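Local coordinates for putative oxidoreductase (Staphylococcus aureus subsp. aureus, PDB 3IV4), which probably acts as a thiol-disulfide oxidoreductase of the monothiol bacilliredoxin family, built on a thioredoxin fold, at residues M93-D98 and S105-A110; K74-K79 and Q84-V89; Y26-K31 and N47-E52; N41-F46 and G57-V62. One frame throughout, in Å; residues are numbered along the deposited sequence. Where two conformers were deposited one is given.

Contact 1 (M93-D98 and S105-A110)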
loop_
_atom_site.group_PDB
_atom_site.type_symbol
_atom_site.label_atom_id
_atom_site.label_comp_id
_atom_site.label_asym_id
_atom_site.label_seq_id
_atom_site.Cartn_x
_atom_site.Cartn_y
_atom_site.Cartn_z
HETATM N N MSE A 93 5.399 -10.459 -4.109
HETATM C CA MSE A 93 4.399 -10.326 -3.093
HETATM C C MSE A 93 4.473 -11.444 -2.077
HETATM O O MSE A 93 4.741 -12.610 -2.386
HETATM C CB MSE A 93 3.008 -10.291 -3.658
HETATM C CG MSE A 93 2.123 -10.099 -2.505
HETATM SE SE MSE A 93 0.414 -10.791 -2.573
HETATM C CE MSE A 93 0.435 -12.163 -3.964
ATOM N N VAL A 94 4.204 -11.094 -0.840
ATOM C CA VAL A 94 4.170 -12.130 0.197
ATOM C C VAL A 94 2.933 -12.048 1.091
ATOM O O VAL A 94 2.708 -12.940 1.913
ATOM C CB VAL A 94 5.442 -12.138 1.077
ATOM C CG1 VAL A 94 6.716 -12.369 0.238
ATOM C CG2 VAL A 94 5.558 -10.885 1.839
ATOM N N TRP A 95 2.142 -10.978 0.940
ATOM C CA TRP A 95 0.965 -10.751 1.790
ATOM C C TRP A 95 0.076 -9.710 1.138
ATOM O O TRP A 95 0.564 -8.772 0.487
ATOM C CB TRP A 95 1.433 -10.241 3.165
ATOM C CG TRP A 95 0.406 -9.710 4.162
ATOM C CD1 TRP A 95 -0.138 -10.381 5.236
ATOM C CD2 TRP A 95 -0.100 -8.363 4.243
ATOM N NE1 TRP A 95 -0.951 -9.535 5.960
ATOM C CE2 TRP A 95 -0.930 -8.292 5.380
ATOM C CE3 TRP A 95 0.092 -7.202 3.466
ATOM C CZ2 TRP A 95 -1.602 -7.131 5.738
ATOM C CZ3 TRP A 95 -0.559 -6.047 3.832
ATOM C CH2 TRP A 95 -1.396 -6.018 4.964
ATOM N N ASN A 96 -1.230 -9.868 1.323
ATOM C CA ASN A 96 -2.163 -8.784 1.023
ATOM C C ASN A 96 -3.363 -8.866 1.974
ATOM O O ASN A 96 -3.674 -9.945 2.503
ATOM C CB ASN A 96 -2.620 -8.844 -0.436
ATOM C CG ASN A 96 -3.547 -10.007 -0.718
ATOM O OD1 ASN A 96 -4.744 -9.920 -0.487
ATOM N ND2 ASN A 96 -2.995 -11.104 -1.232
ATOM N N ARG A 97 -4.027 -7.730 2.166
ATOM C CA ARG A 97 -5.289 -7.668 2.890
ATOM C C ARG A 97 -6.113 -6.556 2.299
ATOM O O ARG A 97 -5.575 -5.645 1.649
ATOM C CB ARG A 97 -5.091 -7.391 4.392
ATOM C CG ARG A 97 -4.574 -8.551 5.230
ATOM C CD ARG A 97 -5.465 -9.792 5.202
ATOM N NE ARG A 97 -5.022 -10.788 6.176
ATOM C CZ ARG A 97 -4.031 -11.662 5.973
ATOM N NH1 ARG A 97 -3.386 -11.692 4.808
ATOM N NH2 ARG A 97 -3.691 -12.518 6.936
ATOM N N ASP A 98 -7.417 -6.594 2.540
ATOM C CA ASP A 98 -8.257 -5.520 2.038
ATOM C C ASP A 98 -9.272 -5.094 3.078
ATOM O O ASP A 98 -9.460 -5.777 4.092
ATOM C CB ASP A 98 -8.945 -5.915 0.721
ATOM C CG ASP A 98 -9.771 -7.166 0.861
ATOM O OD1 ASP A 98 -10.883 -7.092 1.432
ATOM O OD2 ASP A 98 -9.322 -8.238 0.382
ATOM N N SER A 105 -1.936 -4.138 13.289
ATOM C CA SER A 105 -1.556 -5.504 13.655
ATOM C C SER A 105 -1.391 -6.444 12.455
ATOM O O SER A 105 -0.474 -7.269 12.445
ATOM C CB SER A 105 -2.498 -6.094 14.705
ATOM O OG SER A 105 -3.863 -5.945 14.353
ATOM N N SER A 106 -2.255 -6.338 11.445
ATOM C CA SER A 106 -2.089 -7.194 10.273
ATOM C C SER A 106 -0.864 -6.814 9.448
ATOM O O SER A 106 -0.163 -7.685 8.925
ATOM C CB SER A 106 -3.349 -7.247 9.423
ATOM O OG SER A 106 -3.541 -6.045 8.695
ATOM N N LEU A 107 -0.600 -5.513 9.345
ATOM C CA LEU A 107 0.608 -5.037 8.686
ATOM C C LEU A 107 1.837 -5.568 9.412
ATOM O O LEU A 107 2.798 -6.009 8.783
ATOM C CB LEU A 107 0.607 -3.504 8.607
ATOM C CG LEU A 107 -0.444 -2.899 7.650
ATOM C CD1 LEU A 107 -0.799 -1.470 8.036
ATOM C CD2 LEU A 107 0.043 -2.934 6.204
ATOM N N ALA A 108 1.789 -5.558 10.741
ATOM C CA ALA A 108 2.908 -6.086 11.522
ATOM C C ALA A 108 3.102 -7.599 11.322
ATOM O O ALA A 108 4.230 -8.079 11.195
ATOM C CB ALA A 108 2.723 -5.747 12.977
ATOM N N GLN A 109 2.000 -8.335 11.239
ATOM C CA GLN A 109 2.052 -9.773 10.977
ATOM C C GLN A 109 2.651 -10.086 9.619
ATOM O O GLN A 109 3.327 -11.108 9.460
ATOM C CB GLN A 109 0.657 -10.374 11.052
ATOM C CG GLN A 109 0.095 -10.494 12.450
ATOM C CD GLN A 109 -1.441 -10.336 12.498
ATOM O OE1 GLN A 109 -2.148 -10.587 11.516
ATOM N NE2 GLN A 109 -1.948 -9.909 13.640
ATOM N N ALA A 110 2.428 -9.199 8.646
ATOM C CA ALA A 110 2.961 -9.396 7.301
ATOM C C ALA A 110 4.473 -9.524 7.298
ATOM O O ALA A 110 5.041 -10.216 6.451
ATOM C CB ALA A 110 2.530 -8.241 6.385
HETATM O O HOH W 1 -1.542 -10.353 8.606
#

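Contact 2 (K74-K79 and Q84-V89)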
loop_
_atom_site.group_PDB
_atom_site.type_symbol
_atom_site.label_atom_id
_atom_site.label_comp_id
_atom_site.label_asym_id
_atom_site.label_seq_id
_atom_site.Cartn_x
_atom_site.Cartn_y
_atom_site.Cartn_z
ATOM N N LYS A 74 -2.602 -7.463 -11.868
ATOM C CA LYS A 74 -1.954 -8.449 -12.742
ATOM C C LYS A 74 -0.569 -8.844 -12.240
ATOM O O LYS A 74 -0.043 -9.897 -12.590
ATOM C CB LYS A 74 -1.844 -7.934 -14.182
ATOM C CG LYS A 74 -2.635 -8.733 -15.195
ATOM C CD LYS A 74 -4.100 -8.362 -15.181
ATOM C CE LYS A 74 -4.728 -8.644 -16.532
ATOM N NZ LYS A 74 -4.292 -7.713 -17.619
ATOM N N LYS A 75 0.030 -7.982 -11.432
ATOM C CA LYS A 75 1.359 -8.226 -10.895
ATOM C C LYS A 75 1.316 -9.329 -9.841
ATOM O O LYS A 75 2.273 -10.082 -9.667
ATOM C CB LYS A 75 1.867 -6.929 -10.265
ATOM C CG LYS A 75 3.161 -7.039 -9.491
ATOM C CD LYS A 75 4.312 -7.384 -10.397
ATOM C CE LYS A 75 5.623 -7.539 -9.616
ATOM N NZ LYS A 75 6.790 -7.378 -10.534
ATOM N N THR A 76 0.184 -9.402 -9.150
ATOM C CA THR A 76 0.004 -10.217 -7.946
ATOM C C THR A 76 -1.014 -11.324 -8.158
ATOM O O THR A 76 -1.156 -12.224 -7.317
ATOM C CB THR A 76 -0.517 -9.304 -6.790
ATOM O OG1 THR A 76 -1.783 -8.731 -7.172
ATOM C CG2 THR A 76 0.486 -8.181 -6.471
ATOM N N ASN A 77 -1.719 -11.282 -9.288
ATOM C CA ASN A 77 -2.901 -12.116 -9.491
ATOM C C ASN A 77 -3.957 -12.051 -8.384
ATOM O O ASN A 77 -4.680 -13.017 -8.129
ATOM C CB ASN A 77 -2.530 -13.563 -9.813
ATOM C CG ASN A 77 -3.597 -14.236 -10.639
ATOM O OD1 ASN A 77 -4.345 -13.567 -11.372
ATOM N ND2 ASN A 77 -3.705 -15.548 -10.513
ATOM N N VAL A 78 -4.051 -10.880 -7.751
ATOM C CA VAL A 78 -5.052 -10.622 -6.738
ATOM C C VAL A 78 -6.065 -9.629 -7.307
ATOM O O VAL A 78 -5.702 -8.520 -7.694
ATOM C CB VAL A 78 -4.412 -10.074 -5.441
ATOM C CG1 VAL A 78 -5.484 -9.714 -4.430
ATOM C CG2 VAL A 78 -3.457 -11.122 -4.841
ATOM N N LYS A 79 -7.332 -10.026 -7.382
ATOM C CA LYS A 79 -8.324 -9.145 -7.990
ATOM C C LYS A 79 -8.476 -7.861 -7.184
ATOM O O LYS A 79 -8.326 -7.834 -5.957
ATOM C CB LYS A 79 -9.668 -9.843 -8.207
ATOM C CG LYS A 79 -9.634 -10.945 -9.285
ATOM C CD LYS A 79 -9.548 -10.423 -10.717
ATOM C CE LYS A 79 -9.135 -11.531 -11.674
ATOM N NZ LYS A 79 -7.696 -11.912 -11.440
ATOM N N GLN A 84 -6.759 -1.754 -0.376
ATOM C CA GLN A 84 -6.093 -3.047 -0.501
ATOM C C GLN A 84 -4.618 -2.829 -0.284
ATOM O O GLN A 84 -4.021 -1.968 -0.921
ATOM C CB GLN A 84 -6.362 -3.624 -1.886
ATOM C CG GLN A 84 -5.858 -5.038 -2.078
ATOM C CD GLN A 84 -6.327 -5.592 -3.431
ATOM O OE1 GLN A 84 -6.176 -4.933 -4.468
ATOM N NE2 GLN A 84 -6.933 -6.782 -3.413
ATOM N N ALA A 85 -4.012 -3.611 0.601
ATOM C CA ALA A 85 -2.607 -3.395 0.916
ATOM C C ALA A 85 -1.804 -4.621 0.546
ATOM O O ALA A 85 -2.304 -5.747 0.652
ATOM C CB ALA A 85 -2.436 -3.067 2.406
ATOM N N PHE A 86 -0.572 -4.385 0.103
ATOM C CA PHE A 86 0.325 -5.444 -0.346
ATOM C C PHE A 86 1.675 -5.250 0.318
ATOM O O PHE A 86 2.089 -4.129 0.587
ATOM C CB PHE A 86 0.563 -5.321 -1.855
ATOM C CG PHE A 86 -0.633 -5.603 -2.683
ATOM C CD1 PHE A 86 -0.892 -6.905 -3.111
ATOM C CD2 PHE A 86 -1.528 -4.580 -3.040
ATOM C CE1 PHE A 86 -2.017 -7.190 -3.884
ATOM C CE2 PHE A 86 -2.640 -4.861 -3.810
ATOM C CZ PHE A 86 -2.886 -6.166 -4.228
ATOM N N TYR A 87 2.355 -6.364 0.548
ATOM C CA TYR A 87 3.718 -6.356 1.066
ATOM C C TYR A 87 4.596 -7.104 0.091
ATOM O O TYR A 87 4.328 -8.280 -0.229
ATOM C CB TYR A 87 3.763 -7.018 2.434
ATOM C CG TYR A 87 5.105 -6.998 3.143
ATOM C CD1 TYR A 87 5.908 -5.853 3.162
ATOM C CD2 TYR A 87 5.545 -8.126 3.826
ATOM C CE1 TYR A 87 7.143 -5.845 3.846
ATOM C CE2 TYR A 87 6.760 -8.130 4.516
ATOM C CZ TYR A 87 7.555 -6.989 4.519
ATOM O OH TYR A 87 8.767 -7.016 5.212
ATOM N N PHE A 88 5.618 -6.401 -0.393
ATOM C CA PHE A 88 6.617 -6.965 -1.319
ATOM C C PHE A 88 7.970 -7.131 -0.657
ATOM O O PHE A 88 8.480 -6.214 -0.010
ATOM C CB PHE A 88 6.785 -6.075 -2.562
ATOM C CG PHE A 88 5.547 -5.965 -3.388
ATOM C CD1 PHE A 88 5.308 -6.852 -4.442
ATOM C CD2 PHE A 88 4.579 -5.003 -3.084
ATOM C CE1 PHE A 88 4.131 -6.762 -5.200
ATOM C CE2 PHE A 88 3.400 -4.907 -3.840
ATOM C CZ PHE A 88 3.173 -5.773 -4.892
ATOM N N VAL A 89 8.523 -8.329 -0.809
ATOM C CA VAL A 89 9.852 -8.628 -0.282
ATOM C C VAL A 89 10.709 -8.995 -1.483
ATOM O O VAL A 89 10.401 -9.939 -2.193
ATOM C CB VAL A 89 9.819 -9.785 0.745
ATOM C CG1 VAL A 89 11.238 -10.188 1.137
ATOM C CG2 VAL A 89 9.009 -9.383 1.973
HETATM O O HOH W 2 -5.362 -5.873 -6.857
#

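Contact 3 (Y26-K31 and N47-E52)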
loop_
_atom_site.group_PDB
_atom_site.type_symbol
_atom_site.label_atom_id
_atom_site.label_comp_id
_atom_site.label_asym_id
_atom_site.label_seq_id
_atom_site.Cartn_x
_atom_site.Cartn_y
_atom_site.Cartn_z
ATOM N N TYR A 26 12.051 -4.274 1.271
ATOM C CA TYR A 26 10.768 -4.443 1.952
ATOM C C TYR A 26 9.887 -3.255 1.649
ATOM O O TYR A 26 10.223 -2.125 2.020
ATOM C CB TYR A 26 11.016 -4.501 3.463
ATOM C CG TYR A 26 11.757 -5.735 3.906
ATOM C CD1 TYR A 26 11.238 -6.992 3.619
ATOM C CD2 TYR A 26 12.953 -5.654 4.614
ATOM C CE1 TYR A 26 11.870 -8.137 4.005
ATOM C CE2 TYR A 26 13.612 -6.834 5.024
ATOM C CZ TYR A 26 13.046 -8.067 4.701
ATOM O OH TYR A 26 13.622 -9.270 5.055
ATOM N N VAL A 27 8.754 -3.502 0.984
ATOM C CA VAL A 27 7.872 -2.431 0.485
ATOM C C VAL A 27 6.393 -2.727 0.734
ATOM O O VAL A 27 5.892 -3.767 0.298
ATOM C CB VAL A 27 8.059 -2.249 -1.043
ATOM C CG1 VAL A 27 7.019 -1.293 -1.623
ATOM C CG2 VAL A 27 9.445 -1.753 -1.355
ATOM N N PHE A 28 5.690 -1.818 1.418
ATOM C CA PHE A 28 4.242 -1.903 1.510
ATOM C C PHE A 28 3.643 -0.914 0.530
ATOM O O PHE A 28 4.146 0.207 0.398
ATOM C CB PHE A 28 3.764 -1.545 2.927
ATOM C CG PHE A 28 3.982 -2.630 3.947
ATOM C CD1 PHE A 28 3.020 -3.623 4.140
ATOM C CD2 PHE A 28 5.132 -2.644 4.739
ATOM C CE1 PHE A 28 3.196 -4.633 5.110
ATOM C CE2 PHE A 28 5.324 -3.654 5.705
ATOM C CZ PHE A 28 4.347 -4.635 5.893
ATOM N N VAL A 29 2.570 -1.328 -0.136
ATOM C CA VAL A 29 1.855 -0.497 -1.117
ATOM C C VAL A 29 0.356 -0.579 -0.816
ATOM O O VAL A 29 -0.186 -1.679 -0.676
ATOM C CB VAL A 29 2.101 -0.991 -2.567
ATOM C CG1 VAL A 29 1.318 -0.136 -3.569
ATOM C CG2 VAL A 29 3.601 -0.962 -2.894
ATOM N N LEU A 30 -0.306 0.574 -0.755
ATOM C CA LEU A 30 -1.728 0.641 -0.474
ATOM C C LEU A 30 -2.502 1.208 -1.658
ATOM O O LEU A 30 -2.200 2.308 -2.108
ATOM C CB LEU A 30 -1.954 1.553 0.735
ATOM C CG LEU A 30 -3.398 1.845 1.119
ATOM C CD1 LEU A 30 -4.087 0.604 1.675
ATOM C CD2 LEU A 30 -3.488 3.029 2.081
ATOM N N LYS A 31 -3.509 0.475 -2.120
ATOM C CA LYS A 31 -4.525 1.022 -3.005
ATOM C C LYS A 31 -5.543 1.772 -2.154
ATOM O O LYS A 31 -6.161 1.184 -1.254
ATOM C CB LYS A 31 -5.247 -0.088 -3.776
ATOM C CG LYS A 31 -4.399 -0.841 -4.765
ATOM C CD LYS A 31 -5.314 -1.718 -5.626
ATOM C CE LYS A 31 -4.539 -2.454 -6.718
ATOM N NZ LYS A 31 -5.509 -3.151 -7.637
ATOM N N ASN A 47 -0.526 4.641 7.747
ATOM C CA ASN A 47 0.352 5.695 8.257
ATOM C C ASN A 47 0.824 5.456 9.680
ATOM O O ASN A 47 1.967 5.753 9.994
ATOM C CB ASN A 47 -0.336 7.061 8.220
ATOM C CG ASN A 47 -0.182 7.759 6.901
ATOM O OD1 ASN A 47 0.919 8.120 6.498
ATOM N ND2 ASN A 47 -1.299 7.969 6.219
ATOM N N LYS A 48 -0.063 4.967 10.549
ATOM C CA LYS A 48 0.309 4.673 11.945
ATOM C C LYS A 48 1.359 3.580 12.004
ATOM O O LYS A 48 2.353 3.681 12.723
ATOM C CB LYS A 48 -0.927 4.265 12.751
ATOM C CG LYS A 48 -1.730 5.447 13.263
ATOM C CD LYS A 48 -3.116 4.975 13.612
ATOM C CE LYS A 48 -3.882 6.024 14.364
ATOM N NZ LYS A 48 -5.185 5.389 14.738
ATOM N N PHE A 49 1.171 2.543 11.205
ATOM C CA PHE A 49 2.132 1.457 11.163
ATOM C C PHE A 49 3.499 1.933 10.644
ATOM O O PHE A 49 4.548 1.683 11.270
ATOM C CB PHE A 49 1.562 0.354 10.266
ATOM C CG PHE A 49 2.566 -0.699 9.898
ATOM C CD1 PHE A 49 2.957 -1.658 10.833
ATOM C CD2 PHE A 49 3.120 -0.728 8.616
ATOM C CE1 PHE A 49 3.885 -2.630 10.498
ATOM C CE2 PHE A 49 4.044 -1.695 8.273
ATOM C CZ PHE A 49 4.419 -2.649 9.214
ATOM N N LEU A 50 3.501 2.613 9.496
ATOM C CA LEU A 50 4.764 3.044 8.902
ATOM C C LEU A 50 5.518 4.029 9.785
ATOM O O LEU A 50 6.753 3.938 9.925
ATOM C CB LEU A 50 4.511 3.665 7.532
ATOM C CG LEU A 50 3.993 2.717 6.455
ATOM C CD1 LEU A 50 3.469 3.531 5.273
ATOM C CD2 LEU A 50 5.055 1.699 6.051
ATOM N N TYR A 51 4.772 4.965 10.366
ATOM C CA TYR A 51 5.344 5.960 11.282
ATOM C C TYR A 51 5.985 5.301 12.506
ATOM O O TYR A 51 7.101 5.634 12.886
ATOM C CB TYR A 51 4.263 6.960 11.682
ATOM C CG TYR A 51 4.690 8.042 12.624
ATOM C CD1 TYR A 51 5.583 9.026 12.231
ATOM C CD2 TYR A 51 4.154 8.101 13.900
ATOM C CE1 TYR A 51 5.954 10.046 13.119
ATOM C CE2 TYR A 51 4.506 9.098 14.779
ATOM C CZ TYR A 51 5.410 10.056 14.390
ATOM O OH TYR A 51 5.747 11.053 15.282
ATOM N N GLU A 52 5.297 4.324 13.083
ATOM C CA GLU A 52 5.843 3.598 14.234
ATOM C C GLU A 52 7.099 2.806 13.841
ATOM O O GLU A 52 8.029 2.653 14.649
ATOM C CB GLU A 52 4.754 2.685 14.830
ATOM C CG GLU A 52 4.960 2.205 16.267
ATOM C CD GLU A 52 5.315 3.316 17.254
ATOM O OE1 GLU A 52 6.528 3.552 17.436
ATOM O OE2 GLU A 52 4.406 3.958 17.837
#

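Contact 4 (N41-F46 and G57-V62)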
loop_
_atom_site.group_PDB
_atom_site.type_symbol
_atom_site.label_atom_id
_atom_site.label_comp_id
_atom_site.label_asym_id
_atom_site.label_seq_id
_atom_site.Cartn_x
_atom_site.Cartn_y
_atom_site.Cartn_z
ATOM N N ASN A 41 -9.905 4.887 6.774
ATOM C CA ASN A 41 -9.531 4.136 7.985
ATOM C C ASN A 41 -8.278 3.295 7.722
ATOM O O ASN A 41 -7.341 3.272 8.536
ATOM C CB ASN A 41 -10.690 3.223 8.419
ATOM C CG ASN A 41 -11.856 3.985 9.026
ATOM O OD1 ASN A 41 -11.711 5.121 9.465
ATOM N ND2 ASN A 41 -13.028 3.345 9.062
ATOM N N ALA A 42 -8.253 2.604 6.582
ATOM C CA ALA A 42 -7.065 1.829 6.192
ATOM C C ALA A 42 -5.807 2.687 5.991
ATOM O O ALA A 42 -4.719 2.301 6.398
ATOM C CB ALA A 42 -7.358 1.000 4.950
ATOM N N TYR A 43 -5.964 3.840 5.342
ATOM C CA TYR A 43 -4.861 4.756 5.120
ATOM C C TYR A 43 -4.305 5.236 6.469
ATOM O O TYR A 43 -3.089 5.314 6.664
ATOM C CB TYR A 43 -5.338 5.944 4.274
ATOM C CG TYR A 43 -4.260 6.913 3.828
ATOM C CD1 TYR A 43 -3.662 6.784 2.588
ATOM C CD2 TYR A 43 -3.880 7.986 4.631
ATOM C CE1 TYR A 43 -2.691 7.674 2.158
ATOM C CE2 TYR A 43 -2.898 8.895 4.197
ATOM C CZ TYR A 43 -2.316 8.716 2.960
ATOM O OH TYR A 43 -1.352 9.593 2.515
ATOM N N ASP A 44 -5.207 5.551 7.400
ATOM C CA ASP A 44 -4.791 5.925 8.754
ATOM C C ASP A 44 -3.981 4.806 9.445
ATOM O O ASP A 44 -2.921 5.074 10.025
ATOM C CB ASP A 44 -6.029 6.289 9.571
ATOM C CG ASP A 44 -5.690 6.871 10.931
ATOM O OD1 ASP A 44 -6.142 6.275 11.912
ATOM O OD2 ASP A 44 -4.984 7.887 10.995
ATOM N N GLN A 45 -4.464 3.559 9.366
ATOM C CA GLN A 45 -3.722 2.400 9.903
ATOM C C GLN A 45 -2.354 2.269 9.244
ATOM O O GLN A 45 -1.352 2.025 9.911
ATOM C CB GLN A 45 -4.515 1.101 9.732
ATOM C CG GLN A 45 -5.797 1.095 10.574
ATOM C CD GLN A 45 -5.511 1.054 12.059
ATOM O OE1 GLN A 45 -4.945 0.083 12.576
ATOM N NE2 GLN A 45 -5.871 2.122 12.749
ATOM N N PHE A 46 -2.329 2.460 7.930
ATOM C CA PHE A 46 -1.120 2.355 7.123
ATOM C C PHE A 46 -0.102 3.384 7.608
ATOM O O PHE A 46 1.052 3.023 7.886
ATOM C CB PHE A 46 -1.512 2.554 5.650
ATOM C CG PHE A 46 -0.466 2.156 4.635
ATOM C CD1 PHE A 46 -0.138 0.822 4.426
ATOM C CD2 PHE A 46 0.113 3.124 3.811
ATOM C CE1 PHE A 46 0.814 0.463 3.432
ATOM C CE2 PHE A 46 1.034 2.784 2.825
ATOM C CZ PHE A 46 1.393 1.450 2.642
ATOM N N GLY A 57 6.449 3.905 3.028
ATOM C CA GLY A 57 5.624 3.038 2.209
ATOM C C GLY A 57 4.976 3.871 1.142
ATOM O O GLY A 57 5.211 5.079 1.056
ATOM N N TYR A 58 4.167 3.214 0.315
ATOM C CA TYR A 58 3.647 3.841 -0.886
ATOM C C TYR A 58 2.158 3.637 -1.030
ATOM O O TYR A 58 1.613 2.668 -0.525
ATOM C CB TYR A 58 4.405 3.304 -2.123
ATOM C CG TYR A 58 5.860 3.611 -2.021
ATOM C CD1 TYR A 58 6.378 4.792 -2.557
ATOM C CD2 TYR A 58 6.710 2.765 -1.319
ATOM C CE1 TYR A 58 7.744 5.099 -2.422
ATOM C CE2 TYR A 58 8.059 3.072 -1.173
ATOM C CZ TYR A 58 8.557 4.225 -1.733
ATOM O OH TYR A 58 9.908 4.480 -1.569
ATOM N N TYR A 59 1.500 4.565 -1.711
ATOM C CA TYR A 59 0.076 4.400 -1.958
ATOM C C TYR A 59 -0.257 4.944 -3.332
ATOM O O TYR A 59 0.542 5.670 -3.939
ATOM C CB TYR A 59 -0.761 5.083 -0.856
ATOM C CG TYR A 59 -0.839 6.591 -0.953
ATOM C CD1 TYR A 59 -1.946 7.214 -1.553
ATOM C CD2 TYR A 59 0.194 7.392 -0.471
ATOM C CE1 TYR A 59 -2.019 8.598 -1.664
ATOM C CE2 TYR A 59 0.126 8.781 -0.573
ATOM C CZ TYR A 59 -0.978 9.368 -1.182
ATOM O OH TYR A 59 -1.037 10.738 -1.277
ATOM N N LEU A 60 -1.421 4.565 -3.830
ATOM C CA LEU A 60 -1.937 5.167 -5.061
ATOM C C LEU A 60 -3.402 5.472 -4.857
ATOM O O LEU A 60 -4.090 4.791 -4.092
ATOM C CB LEU A 60 -1.744 4.250 -6.279
ATOM C CG LEU A 60 -2.338 2.847 -6.197
ATOM C CD1 LEU A 60 -2.939 2.400 -7.528
ATOM C CD2 LEU A 60 -1.290 1.854 -5.667
ATOM N N ILE A 61 -3.863 6.517 -5.532
ATOM C CA ILE A 61 -5.285 6.817 -5.595
ATOM C C ILE A 61 -5.874 6.054 -6.786
ATOM O O ILE A 61 -5.687 6.438 -7.943
ATOM C CB ILE A 61 -5.541 8.328 -5.716
ATOM C CG1 ILE A 61 -5.057 9.039 -4.446
ATOM C CG2 ILE A 61 -7.018 8.583 -5.963
ATOM C CD1 ILE A 61 -4.853 10.538 -4.626
ATOM N N VAL A 62 -6.574 4.966 -6.487
ATOM C CA VAL A 62 -7.077 4.046 -7.510
ATOM C C VAL A 62 -7.688 4.772 -8.713
ATOM O O VAL A 62 -7.242 4.611 -9.857
ATOM C CB VAL A 62 -8.136 3.084 -6.912
ATOM C CG1 VAL A 62 -8.816 2.271 -8.026
ATOM C CG2 VAL A 62 -7.499 2.173 -5.847
#

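Contact 1 (M93-D98 and S105-A110)
W95 lays one face of its indole against A110, whose CB sits 3.4 Å from the centroid of the five-membered ring and only 10° off its normal, a tight CH-pi contact. The benzo end is packed too: W95 CH2 meets L107 CD2 at 3.6 Å, the side chains crossing at about a right angle, while S106 OG, hydrogen-bonded to D101 O, lies in plane at the ring edge. CG of W95 stands anti to the backbone N (chi1 170°), which carries the ring off the edge strand toward the helix. Segments 93-98 and 105-110 run antiparallel at 169°; their strand and helix close the beta-beta-alpha half of a thioredoxin fold. The NE1 edge is the looser, wet side. W95 NE1 gives its hydrogen to a water at 2.8 Å, which donates to S106 O and Q109 OE1. The R97 guanidinium presents a face to W95 NE1; R97 NH1 donates to N96 O at 2.9 Å, with the oxygen in the guanidinium plane, which fixes its rotation.

Contact 2 (K74-K79 and Q84-V89)
T76 and V78, at the end of helix 66-76 and just past it, pack on F86, where the helix that links the two halves of the thioredoxin fold leads into strand 84-89 of the central sheet. T76 places CG2 3.7 Å from F86 CE1 and 3.9 Å from F88 CZ, so one methyl serves two rings of the strand. V78 CB approaches the edge of the F86 ring, near its plane. K75 adds a thin aliphatic touch to F88, while its amine pairs with E18 of helix 14-23. Among the polar contacts, T76 OG1 has its strongest partner in I72 O and also accepts from V78 N at 3.2 Å, an ST turn where N77, with positive phi, leaves the helix. The Q84 amide, extended from the strand with CG anti to the backbone N (chi1 -173°), holds the loop just after helix 66-76. A water bonds both Q84 OE1 and V78 O, and Q84 NE2 donates to K79 O at 3.1 Å, nearly straight at 170°.

Contact 3 (Y26-K31 and N47-E52)
F49 meets F28 from a helical turn fastened by Y51 N to N47 O, at 2.9 Å the shortest bond within the two segments; F28 sits on a strand whose backbone is bonded to Y58 of the neighbouring strand 57-61. Between the two side chains the chemistry is wholly apolar. The rings form a T-shaped (edge-to-face) pair: F49 turns its edge to the face of F28, with centroids 5.1 Å apart and planes at 78°. CE2 of F49 does most of the touching. It stands 3.4 Å above the plane of the F28 ring, off-centre toward the rim, and comes within 3.5 Å of F28 CE2, while F49 CZ follows at 3.8 Å from the same atom. With CG anti to the backbone N (chi1 168°), F49 projects off the helix toward the sheet. Both residues are buried, and L107 of helix 104-110 packs against both rings, while F28 is also stacked with Y87 of strand 84-89. Here helix 37-53 covers the sheet within the beta-alpha-beta unit of strand 26-32, helix 37-53 and strand 57-61, the beta-alpha-beta half of the thioredoxin core.

Contact 4 (N41-F46 and G57-V62)
Y43 and Y59 form a nearly perfect T-shaped pair, the edge of Y43 directed at the face of Y59 with planes at 89° and centroids 5.0 Å apart. CE1 of Y43 stands 3.7 Å above the plane of Y59, over its centre, and the phenol oxygen reaches along the same face, Y43 OH lying 3.5 Å from Y59 CE2. Y59 meets it with CG between the backbone N and the carbonyl carbon (chi1 76°), which stands the ring up from the sheet. F46, three residues on, is buried to the same extent as the two tyrosines. Its ring comes obliquely against the strand backbone, F46 CZ reaching Y58 O at 3.4 Å and F46 CE2 lying 4.4 Å from G57 C. Y43 and F46 both touch L30 of strand 26-32, and A8 of the edge strand flanks the tyrosines. Helix 41-46 and strand 57-61 run antiparallel at 163°, as the crossover helix does over the sheet in the beta-alpha-beta unit of a thioredoxin fold.

Contacts 3 and 4 share helix 37-53 and lie about 7 Å apart between centres, on neighbouring strands hydrogen-bonded through L30 N and Y58 O. Contact 3 is fully buried, contact 4 partly, and both rely on edge-to-face aromatic pairs. Contact 1 is buried too and continues this core, since L107 and A110 pack on F28, yet its outer side takes in a water and R97. Contact 2 is partly buried and differs most: helix 66-76 and its following loop meet strand 84-89 through polar bonds as well as aromatic packing. It joins contact 1 through the paired strands 84-89 and 92-98, and contact 3 through a backbone hydrogen bond between F88 N and V27 O.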